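Local coordinates for PUA domain-containing protein (Aeropyrum pernix, PDB 2CX0) that is of unknown function but carries a PUA domain, a fold that commonly binds RNA, and may act in RNA binding or translation initiation, at residues E14-S19 and L45-A50; Y57-V62 and E177-V182. All blocks are in the same frame, centred on the assembly; numbering follows the deposited sequence.

Contact 1: residues E14-S19 and L45-A50; sequences EARALS and LRLVKA
Five backbone hydrogen bonds join Glu14-Ser19 to Leu45-Ala50 as antiparallel neighbours in the six-stranded antiparallel sheet of the N-terminal half. In the hydrogen-bonded pair Glu14 with Lys49, Lys49 N reaches Glu14 O at 2.8 Å; the pair Arg16 with Leu47 repeats the scheme, Leu47 N meeting Arg16 O at 2.8 Å. Leu18 N, just past the end of its strand, extends the ladder to Leu45 O at 3.2 Å. Beyond the backbone, the ions are looser: Glu14 OE1 and Lys49 NZ form a long salt bridge of 3.9 Å, while Arg16 NH2 turns to Glu22 of helix 20-30. Packing follows. Arg16 runs beside Leu47, whose CD2 sits over one guanidinium face. The Arg46 chain bends at chi3 (64°), which turns NE toward the neighbouring strand; the guanidinium lies over the Arg16-Ala17 peptide, with Arg16 C 3.9 Å above the centre of the plane and Ala17 N nearer the rim. An alanine in place of Arg46 would probably leave the Arg16-Ala17 peptide without its guanidinium cover and Ala17 CB without its contact with NH1. Beside the Leu18-Leu45 bond, Leu18 CD1 rests 3.7 Å from Leu47 CB, and Leu18 CD2 touches Leu45 CB.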
loop_
_atom_site.group_PDB
_atom_site.type_symbol
_atom_site.label_atom_id
_atom_site.label_comp_id
_atom_site.label_asym_id
_atom_site.label_seq_id
_atom_site.Cartn_x
_atom_site.Cartn_y
_atom_site.Cartn_z
ATOM N N GLU A 14 7.615 15.704 12.762
ATOM C CA GLU A 14 6.845 15.985 13.971
ATOM C C GLU A 14 6.064 14.699 14.239
ATOM O O GLU A 14 5.335 14.253 13.356
ATOM C CB GLU A 14 5.838 17.101 13.754
ATOM C CG GLU A 14 6.401 18.462 13.913
ATOM C CD GLU A 14 5.312 19.493 14.096
ATOM O OE1 GLU A 14 4.352 19.473 13.290
ATOM O OE2 GLU A 14 5.420 20.308 15.042
ATOM N N ALA A 15 6.219 14.090 15.419
ATOM C CA ALA A 15 5.521 12.832 15.720
ATOM C C ALA A 15 4.698 12.999 17.000
ATOM O O ALA A 15 5.051 13.812 17.845
ATOM C CB ALA A 15 6.547 11.713 15.924
ATOM N N ARG A 16 3.602 12.258 17.131
ATOM C CA ARG A 16 2.794 12.307 18.356
ATOM C C ARG A 16 2.011 11.003 18.433
ATOM O O ARG A 16 1.816 10.306 17.449
ATOM C CB ARG A 16 1.818 13.499 18.378
ATOM C CG ARG A 16 0.707 13.417 17.385
ATOM C CD ARG A 16 -0.272 14.548 17.589
ATOM N NE ARG A 16 -1.403 14.546 16.646
ATOM C CZ ARG A 16 -2.439 13.726 16.714
ATOM N NH1 ARG A 16 -2.516 12.802 17.674
ATOM N NH2 ARG A 16 -3.442 13.872 15.868
ATOM N N ALA A 17 1.577 10.664 19.640
ATOM C CA ALA A 17 0.803 9.447 19.870
ATOM C C ALA A 17 -0.574 9.715 19.353
ATOM O O ALA A 17 -0.987 10.882 19.273
ATOM C CB ALA A 17 0.794 9.107 21.387
ATOM N N LEU A 18 -1.256 8.678 18.853
ATOM C CA LEU A 18 -2.639 8.862 18.404
ATOM C C LEU A 18 -3.447 8.854 19.685
ATOM O O LEU A 18 -3.126 8.129 20.627
ATOM C CB LEU A 18 -3.162 7.667 17.561
ATOM C CG LEU A 18 -3.223 7.833 16.044
ATOM C CD1 LEU A 18 -1.907 8.269 15.536
ATOM C CD2 LEU A 18 -3.655 6.498 15.409
ATOM N N SER A 19 -4.498 9.650 19.715
ATOM C CA SER A 19 -5.393 9.686 20.877
ATOM C C SER A 19 -6.211 8.403 20.901
ATOM O O SER A 19 -6.288 7.676 19.896
ATOM C CB SER A 19 -6.362 10.863 20.777
ATOM O OG SER A 19 -7.282 10.696 19.702
ATOM N N LEU A 45 0.747 3.178 18.289
ATOM C CA LEU A 45 0.323 3.898 17.084
ATOM C C LEU A 45 0.700 5.358 17.219
ATOM O O LEU A 45 0.307 6.023 18.182
ATOM C CB LEU A 45 -1.199 3.780 16.927
ATOM C CG LEU A 45 -1.902 2.714 16.077
ATOM C CD1 LEU A 45 -1.057 1.431 15.984
ATOM C CD2 LEU A 45 -3.335 2.464 16.658
ATOM N N ARG A 46 1.469 5.860 16.263
ATOM C CA ARG A 46 1.876 7.259 16.272
ATOM C C ARG A 46 1.643 7.878 14.886
ATOM O O ARG A 46 1.648 7.203 13.856
ATOM C CB ARG A 46 3.369 7.380 16.652
ATOM C CG ARG A 46 3.735 6.779 18.031
ATOM C CD ARG A 46 5.213 6.983 18.407
ATOM N NE ARG A 46 5.601 8.390 18.572
ATOM C CZ ARG A 46 5.329 9.155 19.632
ATOM N NH1 ARG A 46 4.639 8.675 20.676
ATOM N NH2 ARG A 46 5.776 10.399 19.657
ATOM N N LEU A 47 1.468 9.167 14.876
ATOM C CA LEU A 47 1.267 9.912 13.650
ATOM C C LEU A 47 2.535 10.712 13.420
ATOM O O LEU A 47 2.925 11.542 14.280
ATOM C CB LEU A 47 0.100 10.880 13.789
ATOM C CG LEU A 47 -0.172 11.764 12.574
ATOM C CD1 LEU A 47 -0.768 10.873 11.408
ATOM C CD2 LEU A 47 -1.173 12.820 12.988
ATOM N N VAL A 48 3.185 10.434 12.294
ATOM C CA VAL A 48 4.409 11.149 11.912
ATOM C C VAL A 48 4.103 12.077 10.722
ATOM O O VAL A 48 3.573 11.636 9.695
ATOM C CB VAL A 48 5.473 10.169 11.464
ATOM C CG1 VAL A 48 6.706 10.894 11.006
ATOM C CG2 VAL A 48 5.753 9.192 12.614
ATOM N N LYS A 49 4.385 13.351 10.880
ATOM C CA LYS A 49 4.195 14.333 9.799
ATOM C C LYS A 49 5.600 14.729 9.319
ATOM O O LYS A 49 6.452 15.100 10.138
ATOM C CB LYS A 49 3.499 15.569 10.321
ATOM C CG LYS A 49 2.001 15.436 10.421
ATOM C CD LYS A 49 1.348 16.797 10.671
ATOM C CE LYS A 49 1.096 17.047 12.156
ATOM N NZ LYS A 49 0.677 18.497 12.423
ATOM N N ALA A 50 5.853 14.656 8.011
ATOM C CA ALA A 50 7.192 14.984 7.525
ATOM C C ALA A 50 7.060 16.078 6.486
ATOM O O ALA A 50 6.219 15.961 5.560
ATOM C CB ALA A 50 7.815 13.749 6.856
#

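Contact 2: residues Y57-V62 and E177-V182; sequences YEIITV and ELAQEV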
loop_
_atom_site.group_PDB
_atom_site.type_symbol
_atom_site.label_atom_id
_atom_site.label_comp_id
_atom_site.label_asym_id
_atom_site.label_seq_id
_atom_site.Cartn_x
_atom_site.Cartn_y
_atom_site.Cartn_z
ATOM N N TYR A 57 3.915 15.027 4.152
ATOM C CA TYR A 57 3.465 13.619 4.163
ATOM C C TYR A 57 3.030 13.304 5.588
ATOM O O TYR A 57 3.641 13.779 6.552
ATOM C CB TYR A 57 4.632 12.653 3.819
ATOM C CG TYR A 57 5.280 12.892 2.468
ATOM C CD1 TYR A 57 6.120 14.022 2.248
ATOM C CD2 TYR A 57 5.048 12.025 1.426
ATOM C CE1 TYR A 57 6.688 14.258 1.004
ATOM C CE2 TYR A 57 5.613 12.232 0.167
ATOM C CZ TYR A 57 6.427 13.351 -0.033
ATOM O OH TYR A 57 6.967 13.524 -1.281
ATOM N N GLU A 58 2.002 12.493 5.743
ATOM C CA GLU A 58 1.565 12.093 7.098
ATOM C C GLU A 58 1.471 10.598 7.028
ATOM O O GLU A 58 0.834 10.047 6.113
ATOM C CB GLU A 58 0.203 12.656 7.430
ATOM C CG GLU A 58 0.278 14.077 7.859
ATOM C CD GLU A 58 -1.047 14.586 8.390
ATOM O OE1 GLU A 58 -1.785 13.801 9.036
ATOM O OE2 GLU A 58 -1.331 15.781 8.159
ATOM N N ILE A 59 2.095 9.944 7.993
ATOM C CA ILE A 59 2.126 8.490 8.032
ATOM C C ILE A 59 1.844 7.938 9.441
ATOM O O ILE A 59 2.381 8.448 10.441
ATOM C CB ILE A 59 3.531 7.961 7.643
ATOM C CG1 ILE A 59 3.880 8.344 6.177
ATOM C CG2 ILE A 59 3.550 6.434 7.773
ATOM C CD1 ILE A 59 5.380 7.968 5.878
ATOM N N ILE A 60 1.040 6.889 9.528
ATOM C CA ILE A 60 0.791 6.320 10.824
ATOM C C ILE A 60 1.789 5.202 11.029
ATOM O O ILE A 60 1.928 4.334 10.156
ATOM C CB ILE A 60 -0.628 5.786 10.901
ATOM C CG1 ILE A 60 -1.600 6.999 10.957
ATOM C CG2 ILE A 60 -0.788 4.846 12.142
ATOM C CD1 ILE A 60 -3.082 6.580 10.808
ATOM N N THR A 61 2.516 5.226 12.138
ATOM C CA THR A 61 3.455 4.133 12.430
ATOM C C THR A 61 2.818 3.168 13.416
ATOM O O THR A 61 2.070 3.557 14.295
ATOM C CB THR A 61 4.808 4.619 13.026
ATOM O OG1 THR A 61 4.593 5.359 14.254
ATOM C CG2 THR A 61 5.498 5.537 11.982
ATOM N N VAL A 62 3.139 1.893 13.245
ATOM C CA VAL A 62 2.646 0.820 14.083
ATOM C C VAL A 62 3.925 0.154 14.636
ATOM O O VAL A 62 4.692 -0.486 13.917
ATOM C CB VAL A 62 1.804 -0.252 13.287
ATOM C CG1 VAL A 62 1.248 -1.309 14.247
ATOM C CG2 VAL A 62 0.636 0.376 12.574
ATOM N N GLU A 177 10.200 6.054 -0.465
ATOM C CA GLU A 177 11.546 6.438 -0.035
ATOM C C GLU A 177 11.516 7.073 1.341
ATOM O O GLU A 177 12.344 6.790 2.174
ATOM C CB GLU A 177 12.215 7.398 -1.049
ATOM C CG GLU A 177 12.528 6.740 -2.413
ATOM C CD GLU A 177 13.607 5.650 -2.373
ATOM O OE1 GLU A 177 14.273 5.396 -1.339
ATOM O OE2 GLU A 177 13.809 5.027 -3.415
ATOM N N LEU A 178 10.550 7.953 1.548
ATOM C CA LEU A 178 10.402 8.570 2.835
ATOM C C LEU A 178 10.152 7.479 3.928
ATOM O O LEU A 178 10.769 7.504 5.025
ATOM C CB LEU A 178 9.240 9.563 2.766
ATOM C CG LEU A 178 8.844 10.056 4.174
ATOM C CD1 LEU A 178 10.020 10.843 4.816
ATOM C CD2 LEU A 178 7.600 10.968 4.009
ATOM N N ALA A 179 9.269 6.533 3.623
ATOM C CA ALA A 179 8.921 5.471 4.593
ATOM C C ALA A 179 10.116 4.590 4.908
ATOM O O ALA A 179 10.306 4.227 6.080
ATOM C CB ALA A 179 7.757 4.603 4.108
ATOM N N GLN A 180 10.938 4.293 3.893
ATOM C CA GLN A 180 12.143 3.492 4.093
ATOM C C GLN A 180 13.064 4.152 5.122
ATOM O O GLN A 180 13.653 3.478 5.964
ATOM C CB GLN A 180 12.953 3.388 2.805
ATOM C CG GLN A 180 12.588 2.277 1.934
ATOM C CD GLN A 180 12.697 0.960 2.653
ATOM O OE1 GLN A 180 11.735 0.542 3.284
ATOM N NE2 GLN A 180 13.880 0.304 2.588
ATOM N N GLU A 181 13.180 5.473 5.054
ATOM C CA GLU A 181 14.057 6.198 5.958
ATOM C C GLU A 181 13.439 6.341 7.338
ATOM O O GLU A 181 14.163 6.313 8.326
ATOM C CB GLU A 181 14.391 7.588 5.356
ATOM C CG GLU A 181 15.645 8.211 5.903
ATOM C CD GLU A 181 16.885 7.340 5.706
ATOM O OE1 GLU A 181 16.986 6.537 4.743
ATOM O OE2 GLU A 181 17.790 7.491 6.519
ATOM N N VAL A 182 12.108 6.507 7.421
ATOM C CA VAL A 182 11.444 6.623 8.725
ATOM C C VAL A 182 11.689 5.294 9.477
ATOM O O VAL A 182 12.016 5.308 10.678
ATOM C CB VAL A 182 9.888 6.872 8.590
ATOM C CG1 VAL A 182 9.193 6.712 9.957
ATOM C CG2 VAL A 182 9.621 8.323 8.127
#
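Strand residues Tyr57-Val62 and helix residues Glu177-Val182 cross at 47°, their short axes 10.6 Å apart at closest approach, a separation that leaves the meeting to side chains. On the strand, Tyr57, Ile59 and Thr61 alternate onto the side facing the helix, and Leu178, Ala179 and Val182 answer them from about one turn. Leu178 carries the closest part of the contact. Its CG stands anti to the backbone N (chi1 169°), and its CD2 methyl comes up to the root of the Tyr57 side chain, 3.4 Å from CG and equally near CB. The methyl is equidistant from the two ortho carbons, 3.8 Å from both CD1 and CD2 of Tyr57, in an oblique position by the CB-CG end of the ring. The same CD2 is 4.2 Å from Ile59 CD1, as the Ile59 and Leu178 side chains run alongside one another in opposing senses. Farther along, Ile59 CD1 also reaches Ala179 CB at 4.5 Å, and Thr61 CG2 faces Val182 CG1 at a loose 4.4 Å. Leu3 of strand 2-5 touches both Leu178 and Val182, while Pro66 of strand 65-70 touches Ile59 and Ala179, so the helix packs against several strands of the same sheet. Here the C-terminal helix 174-183 packs on the antiparallel sheet of the N-terminal, DUF1947-containing part of the chain, a two-layer, helix-on-sheet alpha+beta arrangement joined by apolar side chains.

How the contacts relate
Strands 45-51 and 56-62, consecutive in the chain and adjacent in one antiparallel sheet, tie the two contacts together: Arg46 O and Thr61 N, and Ala50 N and Tyr57 O, probably hydrogen-bond at 2.8 Å. Contact 1 lies at the surface and works within the sheet, through backbone bonds, charged ends and aliphatic stems. Contact 2 is buried and works between layers, almost wholly through methyl groups and the base of one aromatic side chain. Val48 and Thr61 touch through their CG2 methyls, carrying the packing from one contact into the other, whereas Lys49 and Glu58 meet through their CG atoms. Contact 1 pairs strands separated by helix 20-30; contact 2 brings a far later helix onto one side.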